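Local coordinates for protein CRISPR-associated endoribonuclease Cas6 1 (Methanocaldococcus jannaschii DSM 2661, PDB 5YI6) that probably cleaves CRISPR repeat transcripts as an RNA-binding endoribonuclease, helping to produce the guide crRNAs of an antiviral defence system, at residues I121-Y135 with C204-I218. Residues are numbered along the deposited sequence; the frame is centred on the assembly and turned at random.
With PO4 (phosphate ion), chain L.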
loop_
_atom_site.group_PDB
_atom_site.type_symbol
_atom_site.label_atom_id
_atom_site.label_comp_id
_atom_site.label_asym_id
_atom_site.label_seq_id
_atom_site.Cartn_x
_atom_site.Cartn_y
_atom_site.Cartn_z
ATOM N N ILE A 121 -14.692 -0.774 -6.473
ATOM C CA ILE A 121 -14.677 0.036 -5.249
ATOM C C ILE A 121 -15.962 -0.203 -4.465
ATOM O O ILE A 121 -17.041 -0.342 -5.073
ATOM C CB ILE A 121 -14.517 1.517 -5.609
ATOM C CG1 ILE A 121 -14.333 2.361 -4.357
ATOM C CG2 ILE A 121 -15.726 2.051 -6.365
ATOM C CD1 ILE A 121 -12.966 2.890 -4.231
ATOM N N PRO A 122 -15.899 -0.303 -3.139
ATOM C CA PRO A 122 -17.134 -0.389 -2.350
ATOM C C PRO A 122 -18.014 0.840 -2.569
ATOM O O PRO A 122 -17.527 1.953 -2.756
ATOM C CB PRO A 122 -16.628 -0.476 -0.912
ATOM C CG PRO A 122 -15.226 -1.047 -1.035
ATOM C CD PRO A 122 -14.691 -0.460 -2.305
ATOM N N LYS A 123 -19.322 0.618 -2.586
ATOM C CA LYS A 123 -20.267 1.709 -2.770
ATOM C C LYS A 123 -20.492 2.500 -1.496
ATOM O O LYS A 123 -21.070 3.584 -1.559
ATOM C CB LYS A 123 -21.608 1.162 -3.269
ATOM C CG LYS A 123 -21.595 0.686 -4.720
ATOM C CD LYS A 123 -22.990 0.251 -5.174
ATOM C CE LYS A 123 -23.404 -1.120 -4.622
ATOM N NZ LYS A 123 -22.615 -2.270 -5.163
ATOM N N LYS A 124 -20.059 1.979 -0.352
ATOM C CA LYS A 124 -20.159 2.676 0.930
ATOM C C LYS A 124 -19.004 2.245 1.828
ATOM O O LYS A 124 -18.489 1.130 1.704
ATOM C CB LYS A 124 -21.504 2.379 1.612
ATOM C CG LYS A 124 -21.672 0.912 1.963
ATOM C CD LYS A 124 -23.121 0.536 2.287
ATOM C CE LYS A 124 -23.237 -0.974 2.558
ATOM N NZ LYS A 124 -24.595 -1.421 2.984
ATOM N N PHE A 125 -18.556 3.155 2.687
ATOM C CA PHE A 125 -17.474 2.864 3.612
ATOM C C PHE A 125 -17.971 2.994 5.034
ATOM O O PHE A 125 -18.759 3.890 5.346
ATOM C CB PHE A 125 -16.294 3.797 3.437
ATOM C CG PHE A 125 -15.692 3.721 2.093
ATOM C CD1 PHE A 125 -14.963 2.595 1.707
ATOM C CD2 PHE A 125 -15.855 4.771 1.200
ATOM C CE1 PHE A 125 -14.400 2.530 0.458
ATOM C CE2 PHE A 125 -15.301 4.706 -0.052
ATOM C CZ PHE A 125 -14.563 3.597 -0.418
ATOM N N ASN A 126 -17.483 2.111 5.887
ATOM C CA ASN A 126 -17.812 2.132 7.300
ATOM C C ASN A 126 -16.562 1.796 8.099
ATOM O O ASN A 126 -15.976 2.676 8.722
ATOM C CB ASN A 126 -18.974 1.174 7.582
ATOM C CG ASN A 126 -19.277 1.045 9.055
ATOM O OD1 ASN A 126 -19.088 1.981 9.830
ATOM N ND2 ASN A 126 -19.742 -0.137 9.457
ATOM N N ILE A 127 -16.124 0.540 8.095
ATOM C CA ILE A 127 -14.908 0.154 8.809
ATOM C C ILE A 127 -13.807 -0.181 7.805
ATOM O O ILE A 127 -14.025 -0.934 6.850
ATOM C CB ILE A 127 -15.153 -1.031 9.753
ATOM C CG1 ILE A 127 -16.243 -0.651 10.741
ATOM C CG2 ILE A 127 -13.853 -1.363 10.483
ATOM C CD1 ILE A 127 -16.622 -1.763 11.697
ATOM N N LEU A 128 -12.626 0.370 8.030
ATOM C CA LEU A 128 -11.469 0.113 7.191
ATOM C C LEU A 128 -10.370 -0.497 8.049
ATOM O O LEU A 128 -10.219 -0.151 9.226
ATOM C CB LEU A 128 -10.962 1.416 6.546
ATOM C CG LEU A 128 -11.975 2.134 5.640
ATOM C CD1 LEU A 128 -11.433 3.505 5.215
ATOM C CD2 LEU A 128 -12.324 1.274 4.432
ATOM N N LYS A 129 -9.562 -1.369 7.453
ATOM C CA LYS A 129 -8.390 -1.845 8.172
ATOM C C LYS A 129 -7.207 -1.834 7.222
ATOM O O LYS A 129 -7.361 -2.016 6.021
ATOM C CB LYS A 129 -8.602 -3.241 8.752
ATOM C CG LYS A 129 -8.509 -4.302 7.735
ATOM C CD LYS A 129 -8.565 -5.714 8.390
ATOM C CE LYS A 129 -8.372 -6.798 7.328
ATOM N NZ LYS A 129 -8.491 -8.205 7.856
ATOM N N THR A 130 -6.025 -1.600 7.772
ATOM C CA THR A 130 -4.820 -1.552 6.942
ATOM C C THR A 130 -4.454 -2.963 6.476
ATOM O O THR A 130 -4.509 -3.930 7.260
ATOM C CB THR A 130 -3.659 -0.929 7.733
ATOM O OG1 THR A 130 -3.461 -1.649 8.971
ATOM C CG2 THR A 130 -3.935 0.591 8.046
ATOM N N ILE A 131 -4.128 -3.084 5.189
ATOM C CA ILE A 131 -3.416 -4.243 4.658
ATOM C C ILE A 131 -1.978 -3.905 4.280
ATOM O O ILE A 131 -1.190 -4.821 3.990
ATOM C CB ILE A 131 -4.179 -4.897 3.482
ATOM C CG1 ILE A 131 -4.487 -3.859 2.351
ATOM C CG2 ILE A 131 -5.501 -5.461 4.008
ATOM C CD1 ILE A 131 -5.172 -4.549 1.075
ATOM N N SER A 132 -1.586 -2.624 4.339
ATOM C CA SER A 132 -0.204 -2.274 4.600
ATOM C C SER A 132 -0.256 -1.106 5.592
ATOM O O SER A 132 -1.207 -0.289 5.555
ATOM C CB SER A 132 0.591 -1.912 3.340
ATOM O OG SER A 132 -0.072 -0.948 2.534
ATOM N N PRO A 133 0.666 -1.048 6.542
ATOM C CA PRO A 133 0.506 -0.080 7.643
ATOM C C PRO A 133 0.721 1.357 7.162
ATOM O O PRO A 133 1.373 1.615 6.147
ATOM C CB PRO A 133 1.577 -0.501 8.661
ATOM C CG PRO A 133 2.657 -1.183 7.852
ATOM C CD PRO A 133 1.849 -1.923 6.726
ATOM N N ILE A 134 0.179 2.306 7.954
ATOM C CA ILE A 134 0.169 3.734 7.617
ATOM C C ILE A 134 1.411 4.386 8.185
ATOM O O ILE A 134 1.749 4.198 9.362
ATOM C CB ILE A 134 -1.114 4.410 8.131
ATOM C CG1 ILE A 134 -2.294 3.944 7.269
ATOM C CG2 ILE A 134 -1.001 5.988 8.152
ATOM C CD1 ILE A 134 -3.658 4.194 7.907
ATOM N N TYR A 135 2.092 5.138 7.335
ATOM C CA TYR A 135 3.274 5.894 7.693
ATOM C C TYR A 135 2.910 7.367 7.692
ATOM O O TYR A 135 2.295 7.857 6.741
ATOM C CB TYR A 135 4.391 5.606 6.692
ATOM C CG TYR A 135 5.659 6.394 6.903
ATOM C CD1 TYR A 135 6.406 6.252 8.059
ATOM C CD2 TYR A 135 6.144 7.238 5.915
ATOM C CE1 TYR A 135 7.624 6.977 8.243
ATOM C CE2 TYR A 135 7.335 7.954 6.094
ATOM C CZ TYR A 135 8.068 7.802 7.254
ATOM O OH TYR A 135 9.244 8.488 7.433
ATOM N N CYS A 204 5.174 2.491 11.968
ATOM C CA CYS A 204 3.973 2.647 11.162
ATOM C C CYS A 204 2.800 2.082 11.955
ATOM O O CYS A 204 2.988 1.398 12.966
ATOM C CB CYS A 204 4.126 1.903 9.813
ATOM S SG CYS A 204 5.371 2.672 8.785
ATOM N N SER A 205 1.581 2.366 11.520
ATOM C CA SER A 205 0.404 1.939 12.271
ATOM C C SER A 205 -0.353 0.860 11.511
ATOM O O SER A 205 -0.832 1.114 10.411
ATOM C CB SER A 205 -0.552 3.101 12.556
ATOM O OG SER A 205 0.096 4.146 13.276
ATOM N N GLU A 206 -0.462 -0.332 12.099
ATOM C CA GLU A 206 -1.488 -1.289 11.683
ATOM C C GLU A 206 -2.773 -0.903 12.400
ATOM O O GLU A 206 -2.783 -0.796 13.632
ATOM C CB GLU A 206 -1.045 -2.709 12.051
ATOM C CG GLU A 206 -2.054 -3.791 11.801
ATOM C CD GLU A 206 -1.474 -5.166 12.147
ATOM O OE1 GLU A 206 -1.840 -5.723 13.207
ATOM O OE2 GLU A 206 -0.601 -5.649 11.387
ATOM N N MET A 207 -3.847 -0.632 11.668
ATOM C CA MET A 207 -4.988 -0.103 12.410
ATOM C C MET A 207 -6.312 -0.420 11.740
ATOM O O MET A 207 -6.397 -0.731 10.543
ATOM C CB MET A 207 -4.858 1.410 12.643
ATOM C CG MET A 207 -4.707 2.211 11.405
ATOM S SD MET A 207 -4.212 3.928 11.814
ATOM C CE MET A 207 -5.711 4.545 12.450
ATOM N N VAL A 208 -7.347 -0.369 12.578
ATOM C CA VAL A 208 -8.739 -0.532 12.196
ATOM C C VAL A 208 -9.461 0.735 12.627
ATOM O O VAL A 208 -9.309 1.175 13.784
ATOM C CB VAL A 208 -9.377 -1.760 12.870
ATOM C CG1 VAL A 208 -10.801 -1.919 12.379
ATOM C CG2 VAL A 208 -8.558 -3.011 12.585
ATOM N N PHE A 209 -10.259 1.303 11.713
ATOM C CA PHE A 209 -10.890 2.589 12.009
ATOM C C PHE A 209 -12.203 2.729 11.261
ATOM O O PHE A 209 -12.380 2.183 10.177
ATOM C CB PHE A 209 -9.958 3.800 11.711
ATOM C CG PHE A 209 -9.429 3.900 10.277
ATOM C CD1 PHE A 209 -9.884 4.906 9.428
ATOM C CD2 PHE A 209 -8.408 3.063 9.826
ATOM C CE1 PHE A 209 -9.364 5.044 8.119
ATOM C CE2 PHE A 209 -7.900 3.178 8.523
ATOM C CZ PHE A 209 -8.373 4.182 7.669
ATOM N N LYS A 210 -13.139 3.444 11.879
ATOM C CA LYS A 210 -14.401 3.809 11.257
ATOM C C LYS A 210 -14.227 5.150 10.564
ATOM O O LYS A 210 -13.511 6.007 11.072
ATOM C CB LYS A 210 -15.489 3.943 12.319
ATOM C CG LYS A 210 -16.026 2.634 12.829
ATOM C CD LYS A 210 -17.256 2.856 13.688
ATOM C CE LYS A 210 -16.865 3.287 15.098
ATOM N NZ LYS A 210 -16.693 4.764 15.274
ATOM N N VAL A 211 -14.900 5.340 9.432
ATOM C CA VAL A 211 -14.829 6.608 8.707
ATOM C C VAL A 211 -16.221 7.122 8.404
ATOM O O VAL A 211 -17.176 6.355 8.237
ATOM C CB VAL A 211 -14.048 6.530 7.374
ATOM C CG1 VAL A 211 -12.591 6.363 7.614
ATOM C CG2 VAL A 211 -14.626 5.381 6.460
ATOM N N TRP A 212 -16.323 8.442 8.284
ATOM C CA TRP A 212 -17.549 9.051 7.813
ATOM C C TRP A 212 -17.173 10.394 7.176
ATOM O O TRP A 212 -16.052 10.892 7.340
ATOM C CB TRP A 212 -18.579 9.181 8.962
ATOM C CG TRP A 212 -18.152 10.046 10.137
ATOM C CD1 TRP A 212 -18.446 11.374 10.318
ATOM C CD2 TRP A 212 -17.404 9.650 11.283
ATOM N NE1 TRP A 212 -17.930 11.819 11.489
ATOM C CE2 TRP A 212 -17.281 10.785 12.108
ATOM C CE3 TRP A 212 -16.816 8.440 11.697
ATOM C CZ2 TRP A 212 -16.614 10.756 13.315
ATOM C CZ3 TRP A 212 -16.147 8.413 12.894
ATOM C CH2 TRP A 212 -16.043 9.570 13.692
ATOM N N GLY A 213 -18.111 10.969 6.427
ATOM C CA GLY A 213 -17.859 12.202 5.703
ATOM C C GLY A 213 -18.096 12.024 4.219
ATOM O O GLY A 213 -18.947 11.239 3.797
ATOM N N ASP A 214 -17.309 12.755 3.422
ATOM C CA ASP A 214 -17.542 12.801 1.985
ATOM C C ASP A 214 -17.000 11.535 1.326
ATOM O O ASP A 214 -15.805 11.243 1.412
ATOM C CB ASP A 214 -16.898 14.050 1.379
ATOM C CG ASP A 214 -17.565 15.328 1.848
ATOM O OD1 ASP A 214 -18.811 15.352 1.871
ATOM O OD2 ASP A 214 -16.859 16.275 2.252
ATOM N N TYR A 215 -17.897 10.799 0.666
ATOM C CA TYR A 215 -17.543 9.541 0.026
ATOM C C TYR A 215 -16.395 9.706 -0.966
ATOM O O TYR A 215 -15.466 8.893 -0.976
ATOM C CB TYR A 215 -18.774 8.967 -0.669
ATOM C CG TYR A 215 -18.494 7.733 -1.491
ATOM C CD1 TYR A 215 -18.403 6.472 -0.895
ATOM C CD2 TYR A 215 -18.351 7.816 -2.865
ATOM C CE1 TYR A 215 -18.180 5.336 -1.676
ATOM C CE2 TYR A 215 -18.095 6.688 -3.636
ATOM C CZ TYR A 215 -18.015 5.459 -3.030
ATOM O OH TYR A 215 -17.778 4.340 -3.811
ATOM N N ASP A 216 -16.417 10.755 -1.802
ATOM C CA ASP A 216 -15.385 10.867 -2.839
ATOM C C ASP A 216 -13.985 11.049 -2.242
ATOM O O ASP A 216 -12.995 10.545 -2.801
ATOM C CB ASP A 216 -15.726 12.020 -3.793
ATOM C CG ASP A 216 -16.837 11.668 -4.748
ATOM O OD1 ASP A 216 -17.209 10.481 -4.826
ATOM O OD2 ASP A 216 -17.376 12.590 -5.386
ATOM N N LEU A 217 -13.878 11.728 -1.099
ATOM C CA LEU A 217 -12.573 11.877 -0.467
ATOM C C LEU A 217 -12.125 10.567 0.187
ATOM O O LEU A 217 -10.947 10.197 0.118
ATOM C CB LEU A 217 -12.610 13.009 0.554
ATOM C CG LEU A 217 -11.310 13.320 1.309
ATOM C CD1 LEU A 217 -10.142 13.561 0.346
ATOM C CD2 LEU A 217 -11.503 14.537 2.220
ATOM N N ILE A 218 -13.035 9.892 0.891
ATOM C CA ILE A 218 -12.676 8.591 1.473
ATOM C C ILE A 218 -12.258 7.614 0.381
ATOM O O ILE A 218 -11.286 6.862 0.539
ATOM C CB ILE A 218 -13.854 8.051 2.314
ATOM C CG1 ILE A 218 -14.116 9.004 3.498
ATOM C CG2 ILE A 218 -13.550 6.623 2.809
ATOM C CD1 ILE A 218 -15.446 8.699 4.240
HETATM P P PO4 L . -19.621 7.052 3.789
HETATM O O1 PO4 L . -19.232 8.308 3.037
HETATM O O2 PO4 L . -18.581 6.769 4.853
HETATM O O3 PO4 L . -20.968 7.264 4.454
HETATM O O4 PO4 L . -19.711 5.882 2.821
HETATM O O HOH W 1 1.042 5.930 11.498
#
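Tyr215 reaches from the first turn of helix 215-224 to the chain entering strand 127-130. Its CB lies near phosphate O1; CD1 meets CD2 and CE2 of Phe125; CE1 sits 3.4 Å from Phe125 CE2 and equally close to Lys123 O; and OH donates to Pro122 O (2.6 Å), which lies in the plane of the ring at its edge. With CG anti to the backbone N (chi1 174°), the tyrosine side chain crosses that of Phe125 at about a right angle, yet the ring planes stay within 24° of parallel, slid so far that the rings hardly overlap. Ile218 CG2 packs obliquely against the same phenylalanine ring near Phe125 CD2, while Phe125 N donates almost straight to O4 of the phosphate, an ion probably acquired from the crystallisation liquor.

Beyond this corner, strand 127-130 pairs antiparallel with strand 201-213 in the four-stranded antiparallel sheet of the C-terminal ferredoxin-like (RAMP) domain, where it lies between strands 201-213 and 237-240. Leu128 and Phe209 form a hydrogen-bonded pair through both N-H groups, and Leu128 CB sits over one face of the Phe209 ring, a CH-pi contact 4.1 Å from the centroid. On the other side of the sheet, Ile127 CG2 meets Val208 CG1.

At Thr130 a side chain takes over from the backbone: OG1 accepts the N-H of Met207 (2.9 Å), as Thr130 N donates to Met207 O. The register then slips by two residues across 131-133, and pairing resumes where Ile134 and Ser205 exchange two backbone bonds, Ile134 O also accepting from a water that is hydrogen-bonded to Ser205 OG.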